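Local structure of 24-sterol C-methyltransferase (Haloferax volcanii, 6F5Z) at residues L90-D102 with A116-I129. The protein is a putative S-adenosylmethionine-dependent methyltransferase that forms a complex with the activator Trm112 and binds S-adenosyl-L-homocysteine. Residues are numbered along the deposited sequence; the frame is centred on the assembly and turned at random.
With SAH (S-adenosyl-L-homocysteine), chain G.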
ATOM      1  N   LEU B  90      16.031   3.127 -22.108  1.00 18.82           N
ATOM      2  CA  LEU B  90      17.120   2.199 -22.422  1.00 18.49           C
ATOM      3  C   LEU B  90      16.555   0.844 -22.799  1.00 21.39           C
ATOM      4  O   LEU B  90      15.435   0.470 -22.395  1.00 18.16           O
ATOM      5  CB  LEU B  90      18.090   2.052 -21.215  1.00 19.90           C
ATOM      6  CG  LEU B  90      17.517   1.410 -19.928  1.00 23.75           C
ATOM      7  CD1 LEU B  90      18.580   0.625 -19.195  1.00 26.25           C
ATOM      8  CD2 LEU B  90      16.920   2.452 -18.967  1.00 24.72           C
ATOM      9  N   VAL B  91      17.330   0.124 -23.595  1.00 18.79           N
ATOM     10  CA  VAL B  91      16.998  -1.249 -23.945  1.00 17.58           C
ATOM     11  C   VAL B  91      17.615  -2.130 -22.862  1.00 19.91           C
ATOM     12  O   VAL B  91      18.794  -2.005 -22.533  1.00 20.46           O
ATOM     13  CB  VAL B  91      17.508  -1.649 -25.372  1.00 20.22           C
ATOM     14  CG1 VAL B  91      16.920  -2.996 -25.819  1.00 21.54           C
ATOM     15  CG2 VAL B  91      17.146  -0.568 -26.396  1.00 20.50           C
ATOM     16  N   GLY B  92      16.826  -3.051 -22.326  1.00 18.04           N
ATOM     17  CA  GLY B  92      17.310  -3.968 -21.324  1.00 18.75           C
ATOM     18  C   GLY B  92      16.398  -5.168 -21.183  1.00 19.42           C
ATOM     19  O   GLY B  92      15.371  -5.260 -21.880  1.00 19.09           O
ATOM     20  N   ASP B  93      16.771  -6.069 -20.267  1.00 18.70           N
ATOM     21  CA  ASP B  93      15.997  -7.282 -20.049  1.00 18.17           C
ATOM     22  C   ASP B  93      15.746  -7.489 -18.570  1.00 18.40           C
ATOM     23  O   ASP B  93      16.625  -7.257 -17.749  1.00 18.30           O
ATOM     24  CB  ASP B  93      16.705  -8.511 -20.665  1.00 19.96           C
ATOM     25  CG  ASP B  93      15.838  -9.761 -20.586  1.00 23.77           C
ATOM     26  OD1 ASP B  93      14.858  -9.847 -21.353  1.00 25.19           O
ATOM     27  OD2 ASP B  93      16.070 -10.591 -19.668  1.00 24.57           O
ATOM     28  N   PHE B  94      14.553  -7.996 -18.262  1.00 17.16           N
ATOM     29  CA  PHE B  94      14.124  -8.217 -16.893  1.00 16.86           C
ATOM     30  C   PHE B  94      14.977  -9.203 -16.122  1.00 20.33           C
ATOM     31  O   PHE B  94      14.909  -9.222 -14.893  1.00 19.47           O
ATOM     32  CB  PHE B  94      12.681  -8.714 -16.865  1.00 17.36           C
ATOM     33  CG  PHE B  94      11.639  -7.751 -17.373  1.00 18.43           C
ATOM     34  CD1 PHE B  94      11.928  -6.402 -17.524  1.00 18.24           C
ATOM     35  CD2 PHE B  94      10.345  -8.182 -17.629  1.00 18.82           C
ATOM     36  CE1 PHE B  94      10.971  -5.526 -18.007  1.00 18.33           C
ATOM     37  CE2 PHE B  94       9.380  -7.306 -18.100  1.00 19.39           C
ATOM     38  CZ  PHE B  94       9.691  -5.973 -18.262  1.00 17.65           C
ATOM     39  N   ASP B  95      15.767 -10.036 -16.832  1.00 18.73           N
ATOM     40  CA  ASP B  95      16.571 -11.010 -16.092  1.00 19.17           C
ATOM     41  C   ASP B  95      17.892 -10.473 -15.592  1.00 24.84           C
ATOM     42  O   ASP B  95      18.534 -11.129 -14.765  1.00 24.85           O
ATOM     43  CB  ASP B  95      16.787 -12.295 -16.915  1.00 21.00           C
ATOM     44  CG  ASP B  95      16.963 -13.529 -16.054  1.00 28.99           C
ATOM     45  OD1 ASP B  95      16.134 -13.742 -15.147  1.00 26.66           O
ATOM     46  OD2 ASP B  95      17.924 -14.285 -16.294  1.00 31.02           O
ATOM     47  N   ASP B  96      18.315  -9.287 -16.064  1.00 21.41           N
ATOM     48  CA  ASP B  96      19.603  -8.734 -15.606  1.00 21.06           C
ATOM     49  C   ASP B  96      19.474  -7.229 -15.649  1.00 22.87           C
ATOM     50  O   ASP B  96      19.671  -6.625 -16.717  1.00 22.35           O
ATOM     51  CB  ASP B  96      20.755  -9.194 -16.538  1.00 22.90           C
ATOM     52  CG  ASP B  96      21.078 -10.681 -16.481  1.00 38.13           C
ATOM     53  OD1 ASP B  96      21.625 -11.125 -15.456  1.00 38.98           O
ATOM     54  OD2 ASP B  96      20.765 -11.399 -17.460  1.00 42.69           O
ATOM     55  N   LEU B  97      19.053  -6.622 -14.516  1.00 19.06           N
ATOM     56  CA  LEU B  97      18.818  -5.167 -14.504  1.00 18.16           C
ATOM     57  C   LEU B  97      20.132  -4.412 -14.410  1.00 20.94           C
ATOM     58  O   LEU B  97      20.910  -4.640 -13.479  1.00 20.78           O
ATOM     59  CB  LEU B  97      17.859  -4.748 -13.395  1.00 18.33           C
ATOM     60  CG  LEU B  97      16.509  -5.497 -13.398  1.00 20.73           C
ATOM     61  CD1 LEU B  97      15.608  -5.016 -12.216  1.00 18.94           C
ATOM     62  CD2 LEU B  97      15.780  -5.360 -14.751  1.00 20.43           C
ATOM     63  N   PRO B  98      20.321  -3.442 -15.337  1.00 18.88           N
ATOM     64  CA  PRO B  98      21.604  -2.745 -15.443  1.00 18.00           C
ATOM     65  C   PRO B  98      21.698  -1.539 -14.527  1.00 20.50           C
ATOM     66  O   PRO B  98      22.139  -0.463 -14.939  1.00 19.39           O
ATOM     67  CB  PRO B  98      21.669  -2.386 -16.934  1.00 20.21           C
ATOM     68  CG  PRO B  98      20.245  -2.088 -17.285  1.00 22.42           C
ATOM     69  CD  PRO B  98      19.435  -3.092 -16.471  1.00 18.81           C
ATOM     70  N   PHE B  99      21.311  -1.746 -13.258  1.00 17.67           N
ATOM     71  CA  PHE B  99      21.377  -0.716 -12.231  1.00 16.73           C
ATOM     72  C   PHE B  99      22.120  -1.218 -11.038  1.00 18.99           C
ATOM     73  O   PHE B  99      22.035  -2.416 -10.689  1.00 18.30           O
ATOM     74  CB  PHE B  99      19.973  -0.272 -11.781  1.00 17.24           C
ATOM     75  CG  PHE B  99      19.133   0.228 -12.914  1.00 17.73           C
ATOM     76  CD1 PHE B  99      19.218   1.549 -13.331  1.00 21.50           C
ATOM     77  CD2 PHE B  99      18.247  -0.616 -13.569  1.00 20.21           C
ATOM     78  CE1 PHE B  99      18.491   1.989 -14.438  1.00 23.24           C
ATOM     79  CE2 PHE B  99      17.495  -0.161 -14.655  1.00 23.15           C
ATOM     80  CZ  PHE B  99      17.642   1.126 -15.092  1.00 21.59           C
ATOM     81  N   ASP B 100      22.871  -0.309 -10.392  1.00 18.59           N
ATOM     82  CA  ASP B 100      23.625  -0.632  -9.192  1.00 18.28           C
ATOM     83  C   ASP B 100      22.736  -1.109  -8.048  1.00 20.30           C
ATOM     84  O   ASP B 100      21.553  -0.749  -7.995  1.00 20.46           O
ATOM     85  CB  ASP B 100      24.327   0.639  -8.688  1.00 20.51           C
ATOM     86  CG  ASP B 100      25.528   1.049  -9.500  1.00 28.01           C
ATOM     87  OD1 ASP B 100      26.016   0.224 -10.301  1.00 29.46           O
ATOM     88  OD2 ASP B 100      26.013   2.186  -9.306  1.00 31.87           O
ATOM     89  N   ASP B 101      23.314  -1.848  -7.093  1.00 20.66           N
ATOM     90  CA  ASP B 101      22.575  -2.214  -5.892  1.00 20.20           C
ATOM     91  C   ASP B 101      22.118  -0.946  -5.168  1.00 20.90           C
ATOM     92  O   ASP B 101      22.862   0.032  -5.106  1.00 20.58           O
ATOM     93  CB  ASP B 101      23.460  -2.988  -4.892  1.00 21.35           C
ATOM     94  CG  ASP B 101      23.956  -4.346  -5.327  1.00 26.72           C
ATOM     95  OD1 ASP B 101      23.824  -4.670  -6.518  1.00 24.87           O
ATOM     96  OD2 ASP B 101      24.541  -5.062  -4.480  1.00 34.76           O
ATOM     97  N   ASP B 102      20.923  -0.974  -4.579  1.00 17.75           N
ATOM     98  CA  ASP B 102      20.427   0.092  -3.707  1.00 17.37           C
ATOM     99  C   ASP B 102      20.560   1.475  -4.328  1.00 21.06           C
ATOM    100  O   ASP B 102      21.026   2.411  -3.662  1.00 22.65           O
ATOM    101  CB  ASP B 102      21.156   0.058  -2.345  1.00 20.30           C
ATOM    102  CG  ASP B 102      21.105  -1.224  -1.532  1.00 28.76           C
ATOM    103  OD1 ASP B 102      20.285  -2.109  -1.851  1.00 25.41           O
ATOM    104  OD2 ASP B 102      21.879  -1.342  -0.573  1.00 34.58           O
ATOM    105  N   ALA B 116       8.412 -11.985 -17.889  1.00 17.36           N
ATOM    106  CA  ALA B 116       9.793 -12.272 -17.459  1.00 16.97           C
ATOM    107  C   ALA B 116      10.091 -13.753 -17.653  1.00 21.52           C
ATOM    108  O   ALA B 116       9.237 -14.577 -17.326  1.00 19.84           O
ATOM    109  CB  ALA B 116       9.994 -11.908 -15.996  1.00 18.23           C
ATOM    110  N   ALA B 117      11.304 -14.079 -18.141  1.00 19.86           N
ATOM    111  CA  ALA B 117      11.715 -15.483 -18.343  1.00 21.88           C
ATOM    112  C   ALA B 117      11.855 -16.218 -17.016  1.00 24.99           C
ATOM    113  O   ALA B 117      11.563 -17.416 -16.933  1.00 26.21           O
ATOM    114  CB  ALA B 117      13.035 -15.536 -19.126  1.00 23.54           C
ATOM    115  N   ASP B 118      12.308 -15.504 -15.969  1.00 19.63           N
ATOM    116  CA  ASP B 118      12.523 -16.127 -14.673  1.00 19.66           C
ATOM    117  C   ASP B 118      11.984 -15.108 -13.668  1.00 20.06           C
ATOM    118  O   ASP B 118      12.722 -14.276 -13.146  1.00 18.46           O
ATOM    119  CB  ASP B 118      14.025 -16.394 -14.512  1.00 19.86           C
ATOM    120  CG  ASP B 118      14.482 -17.036 -13.216  1.00 24.44           C
ATOM    121  OD1 ASP B 118      13.664 -17.173 -12.296  1.00 22.86           O
ATOM    122  OD2 ASP B 118      15.684 -17.358 -13.109  1.00 27.54           O
ATOM    123  N   PRO B 119      10.651 -15.095 -13.485  1.00 16.96           N
ATOM    124  CA  PRO B 119      10.034 -14.055 -12.643  1.00 17.00           C
ATOM    125  C   PRO B 119      10.572 -13.984 -11.219  1.00 17.42           C
ATOM    126  O   PRO B 119      10.684 -12.888 -10.637  1.00 17.70           O
ATOM    127  CB  PRO B 119       8.538 -14.400 -12.694  1.00 18.81           C
ATOM    128  CG  PRO B 119       8.490 -15.868 -13.083  1.00 21.75           C
ATOM    129  CD  PRO B 119       9.633 -15.988 -14.067  1.00 17.96           C
ATOM    130  N   HIS B 120      10.907 -15.146 -10.624  1.00 16.62           N
ATOM    131  CA  HIS B 120      11.473 -15.119  -9.277  1.00 16.56           C
ATOM    132  C   HIS B 120      12.835 -14.373  -9.289  1.00 19.10           C
ATOM    133  O   HIS B 120      13.107 -13.580  -8.381  1.00 18.93           O
ATOM    134  CB  HIS B 120      11.598 -16.558  -8.748  1.00 16.39           C
ATOM    135  CG  HIS B 120      10.268 -17.131  -8.353  1.00 18.24           C
ATOM    136  ND1 HIS B 120       9.662 -18.170  -9.053  1.00 19.98           N
ATOM    137  CD2 HIS B 120       9.474 -16.785  -7.310  1.00 19.79           C
ATOM    138  CE1 HIS B 120       8.530 -18.425  -8.398  1.00 18.11           C
ATOM    139  NE2 HIS B 120       8.376 -17.599  -7.348  1.00 20.76           N
ATOM    140  N   HIS B 121      13.670 -14.597 -10.324  1.00 16.87           N
ATOM    141  CA  HIS B 121      14.958 -13.894 -10.404  1.00 16.93           C
ATOM    142  C   HIS B 121      14.738 -12.398 -10.659  1.00 17.88           C
ATOM    143  O   HIS B 121      15.432 -11.565 -10.086  1.00 17.69           O
ATOM    144  CB  HIS B 121      15.877 -14.511 -11.459  1.00 18.53           C
ATOM    145  CG  HIS B 121      17.205 -13.828 -11.562  1.00 21.70           C
ATOM    146  ND1 HIS B 121      18.085 -13.789 -10.490  1.00 24.86           N
ATOM    147  CD2 HIS B 121      17.721 -13.089 -12.570  1.00 24.21           C
ATOM    148  CE1 HIS B 121      19.124 -13.074 -10.905  1.00 24.22           C
ATOM    149  NE2 HIS B 121      18.945 -12.632 -12.143  1.00 24.79           N
ATOM    150  N   THR B 122      13.724 -12.064 -11.462  1.00 15.49           N
ATOM    151  CA  THR B 122      13.426 -10.628 -11.679  1.00 15.84           C
ATOM    152  C   THR B 122      13.059  -9.986 -10.328  1.00 17.42           C
ATOM    153  O   THR B 122      13.505  -8.877 -10.059  1.00 16.96           O
ATOM    154  CB  THR B 122      12.331 -10.469 -12.729  1.00 19.00           C
ATOM    155  OG1 THR B 122      12.872 -10.925 -13.987  1.00 18.19           O
ATOM    156  CG2 THR B 122      11.881  -9.008 -12.875  1.00 19.19           C
ATOM    157  N   LEU B 123      12.245 -10.658  -9.481  1.00 15.18           N
ATOM    158  CA  LEU B 123      11.924 -10.074  -8.180  1.00 15.93           C
ATOM    159  C   LEU B 123      13.170  -9.855  -7.308  1.00 17.64           C
ATOM    160  O   LEU B 123      13.274  -8.872  -6.600  1.00 16.61           O
ATOM    161  CB  LEU B 123      10.906 -10.929  -7.433  1.00 15.93           C
ATOM    162  CG  LEU B 123       9.515 -10.929  -8.048  1.00 18.07           C
ATOM    163  CD1 LEU B 123       8.644 -12.025  -7.457  1.00 17.44           C
ATOM    164  CD2 LEU B 123       8.831  -9.547  -7.893  1.00 17.22           C
ATOM    165  N   GLU B 124      14.118 -10.804  -7.346  1.00 16.46           N
ATOM    166  CA  GLU B 124      15.370 -10.672  -6.600  1.00 16.91           C
ATOM    167  C   GLU B 124      16.191  -9.480  -7.141  1.00 16.90           C
ATOM    168  O   GLU B 124      16.761  -8.723  -6.350  1.00 16.91           O
ATOM    169  CB  GLU B 124      16.180 -11.968  -6.723  1.00 19.31           C
ATOM    170  CG  GLU B 124      15.529 -13.122  -5.970  1.00 27.21           C
ATOM    171  CD  GLU B 124      15.958 -14.507  -6.425  1.00 50.47           C
ATOM    172  OE1 GLU B 124      16.909 -14.613  -7.236  1.00 35.57           O
ATOM    173  OE2 GLU B 124      15.283 -15.487  -6.032  1.00 37.76           O
ATOM    174  N   GLU B 125      16.167  -9.284  -8.478  1.00 16.34           N
ATOM    175  CA  GLU B 125      16.853  -8.150  -9.113  1.00 15.80           C
ATOM    176  C   GLU B 125      16.219  -6.822  -8.695  1.00 18.07           C
ATOM    177  O   GLU B 125      16.923  -5.826  -8.491  1.00 17.78           O
ATOM    178  CB  GLU B 125      16.805  -8.287 -10.622  1.00 17.73           C
ATOM    179  CG  GLU B 125      17.888  -9.190 -11.201  1.00 19.87           C
ATOM    180  CD  GLU B 125      19.258  -8.553 -11.043  1.00 22.60           C
ATOM    181  OE1 GLU B 125      19.615  -7.684 -11.874  1.00 22.80           O
ATOM    182  OE2 GLU B 125      19.958  -8.903 -10.063  1.00 21.03           O
ATOM    183  N   ILE B 126      14.887  -6.807  -8.573  1.00 15.61           N
ATOM    184  CA  ILE B 126      14.185  -5.584  -8.128  1.00 15.28           C
ATOM    185  C   ILE B 126      14.547  -5.282  -6.671  1.00 15.93           C
ATOM    186  O   ILE B 126      14.860  -4.141  -6.305  1.00 17.10           O
ATOM    187  CB  ILE B 126      12.663  -5.764  -8.349  1.00 16.70           C
ATOM    188  CG1 ILE B 126      12.359  -5.727  -9.855  1.00 17.21           C
ATOM    189  CG2 ILE B 126      11.865  -4.675  -7.634  1.00 16.05           C
ATOM    190  CD1 ILE B 126      10.970  -6.228 -10.227  1.00 18.53           C
ATOM    191  N   ALA B 127      14.534  -6.311  -5.812  1.00 15.39           N
ATOM    192  CA  ALA B 127      14.909  -6.102  -4.417  1.00 15.65           C
ATOM    193  C   ALA B 127      16.368  -5.616  -4.337  1.00 15.95           C
ATOM    194  O   ALA B 127      16.687  -4.801  -3.482  1.00 18.39           O
ATOM    195  CB  ALA B 127      14.764  -7.414  -3.645  1.00 16.68           C
ATOM    196  N   ARG B 128      17.226  -6.099  -5.241  1.00 14.70           N
ATOM    197  CA  ARG B 128      18.634  -5.685  -5.264  1.00 15.56           C
ATOM    198  C   ARG B 128      18.783  -4.203  -5.608  1.00 17.95           C
ATOM    199  O   ARG B 128      19.471  -3.472  -4.875  1.00 17.23           O
ATOM    200  CB  ARG B 128      19.414  -6.537  -6.282  1.00 15.91           C
ATOM    201  CG  ARG B 128      20.895  -6.133  -6.358  1.00 17.95           C
ATOM    202  CD  ARG B 128      21.656  -6.953  -7.394  1.00 20.52           C
ATOM    203  NE  ARG B 128      21.241  -6.682  -8.769  1.00 18.75           N
ATOM    204  CZ  ARG B 128      21.546  -5.581  -9.446  1.00 18.48           C
ATOM    205  NH1 ARG B 128      22.309  -4.640  -8.894  1.00 18.95           N
ATOM    206  NH2 ARG B 128      21.102  -5.414 -10.684  1.00 19.04           N
ATOM    207  N   ILE B 129      18.148  -3.748  -6.725  1.00 15.75           N
ATOM    208  CA  ILE B 129      18.334  -2.347  -7.137  1.00 14.61           C
ATOM    209  C   ILE B 129      17.614  -1.322  -6.236  1.00 16.22           C
ATOM    210  O   ILE B 129      18.035  -0.166  -6.167  1.00 17.09           O
ATOM    211  CB  ILE B 129      18.002  -2.114  -8.607  1.00 16.61           C
ATOM    212  CG1 ILE B 129      16.460  -2.258  -8.854  1.00 17.22           C
ATOM    213  CG2 ILE B 129      18.828  -3.087  -9.507  1.00 17.27           C
ATOM    214  CD1 ILE B 129      16.082  -1.836 -10.284  1.00 19.08           C
TER
HETATM  215  N   SAH G 302       3.861  -0.750 -19.337  1.00 16.14           N
HETATM  216  CA  SAH G 302       3.294  -0.464 -20.683  1.00 16.51           C
HETATM  217  CB  SAH G 302       3.601  -1.573 -21.765  1.00 16.79           C
HETATM  218  CG  SAH G 302       2.968  -2.921 -21.435  1.00 16.66           C
HETATM  219  SD  SAH G 302       3.344  -4.147 -22.743  1.00 18.64           S
HETATM  220  C   SAH G 302       1.762  -0.230 -20.628  1.00 19.61           C
HETATM  221  O   SAH G 302       1.245  -0.292 -19.432  1.00 18.62           O
HETATM  222  OXT SAH G 302       1.114   0.006 -21.623  1.00 19.41           O
HETATM  223  C5' SAH G 302       4.792  -5.014 -22.093  1.00 18.81           C
HETATM  224  C4' SAH G 302       6.093  -4.256 -22.289  1.00 17.68           C
HETATM  225  O4' SAH G 302       7.144  -5.005 -21.625  1.00 19.14           O
HETATM  226  C3' SAH G 302       6.478  -4.174 -23.771  1.00 20.44           C
HETATM  227  O3' SAH G 302       6.828  -2.850 -24.173  1.00 21.78           O
HETATM  228  C2' SAH G 302       7.579  -5.231 -23.915  1.00 20.64           C
HETATM  229  O2' SAH G 302       8.535  -4.979 -24.943  1.00 20.81           O
HETATM  230  C1' SAH G 302       8.217  -5.225 -22.526  1.00 19.36           C
HETATM  231  N9  SAH G 302       8.864  -6.483 -22.148  1.00 18.34           N
HETATM  232  C8  SAH G 302       8.296  -7.734 -22.129  1.00 20.31           C
HETATM  233  N7  SAH G 302       9.097  -8.679 -21.699  1.00 20.60           N
HETATM  234  C5  SAH G 302      10.275  -8.005 -21.410  1.00 19.08           C
HETATM  235  C6  SAH G 302      11.525  -8.440 -20.915  1.00 22.20           C
HETATM  236  N6  SAH G 302      11.820  -9.718 -20.644  1.00 24.79           N
HETATM  237  N1  SAH G 302      12.496  -7.507 -20.746  1.00 20.34           N
HETATM  238  C2  SAH G 302      12.233  -6.234 -21.074  1.00 17.90           C
HETATM  239  N3  SAH G 302      11.099  -5.707 -21.545  1.00 18.96           N
HETATM  240  C4  SAH G 302      10.145  -6.651 -21.687  1.00 17.93           C
HETATM  241  O   HOH W   1      13.202 -11.873 -18.421  1.00 24.50           O
HETATM  242  O   HOH W   2      13.560 -12.896 -15.811  1.00 20.12           O
HETATM  243  O   HOH W   3      17.746 -16.341 -14.538  1.00 33.31           O
HETATM  244  O   HOH W   4      21.093 -10.475 -12.929  1.00 42.76           O
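Arg-128 grips Phe-99 O end-on with both terminal nitrogens: NH1 lies 2.9 Å from Phe-99 O, NH2 bonds the same oxygen, and the carbonyl points into the guanidinium edge with both donors in the carbonyl plane. Arg-128 NH1 also forms a salt bridge with Asp-101 OD1 at 2.8 Å, reached on the anti side of that carboxylate, whose plane is turned 52° from the guanidinium. The arginine chain runs extended through chi2 and bends at chi3 (67°), which swings the group back along its own helix to Glu-125; there NE bonds OE2 and NH2 bonds OE1, a side-on pair. Glu-125 OE1 spends its anti lone pair on Leu-97 N at 2.9 Å, so one carboxylate orients the arginine and fixes the loop backbone. Replacing Arg-128 by a leucine would probably leave Asp-101 and Glu-125 without their cation and Phe-99 O without either donor. Beneath this polar layer, Leu-97 CD1 packs on Ile-129 CD1 (3.8 Å), and Ile-129 CG2 covers one guanidinium face near its rim.

These segments belong to the Rossmann-like methyltransferase fold: the loop leaving strand 87-91 runs along helix 119-129, and Leu-97 and Ile-126 both touch Leu-45 of strand 41-45, two strands along the sheet from 87-91. At the cofactor end, Thr-122 OG1 donates to Phe-94 O at 2.8 Å from well above the carbonyl plane. Phe-94 N donates to adenine N1 of S-adenosyl-L-homocysteine (3.3 Å), the Phe-94 ring lies over the adenine, and Ala-116 CB borders the ring edge. Further out, one water joins Asp-95 OD1, Asp-118 N and Thr-122 OG1, while another donates to both Asp-95 OD2 and Asp-118 OD2, bridging two like charges. Asp-118 also N-caps the helix, its OD1 accepting from His-121 N at 3.2 Å.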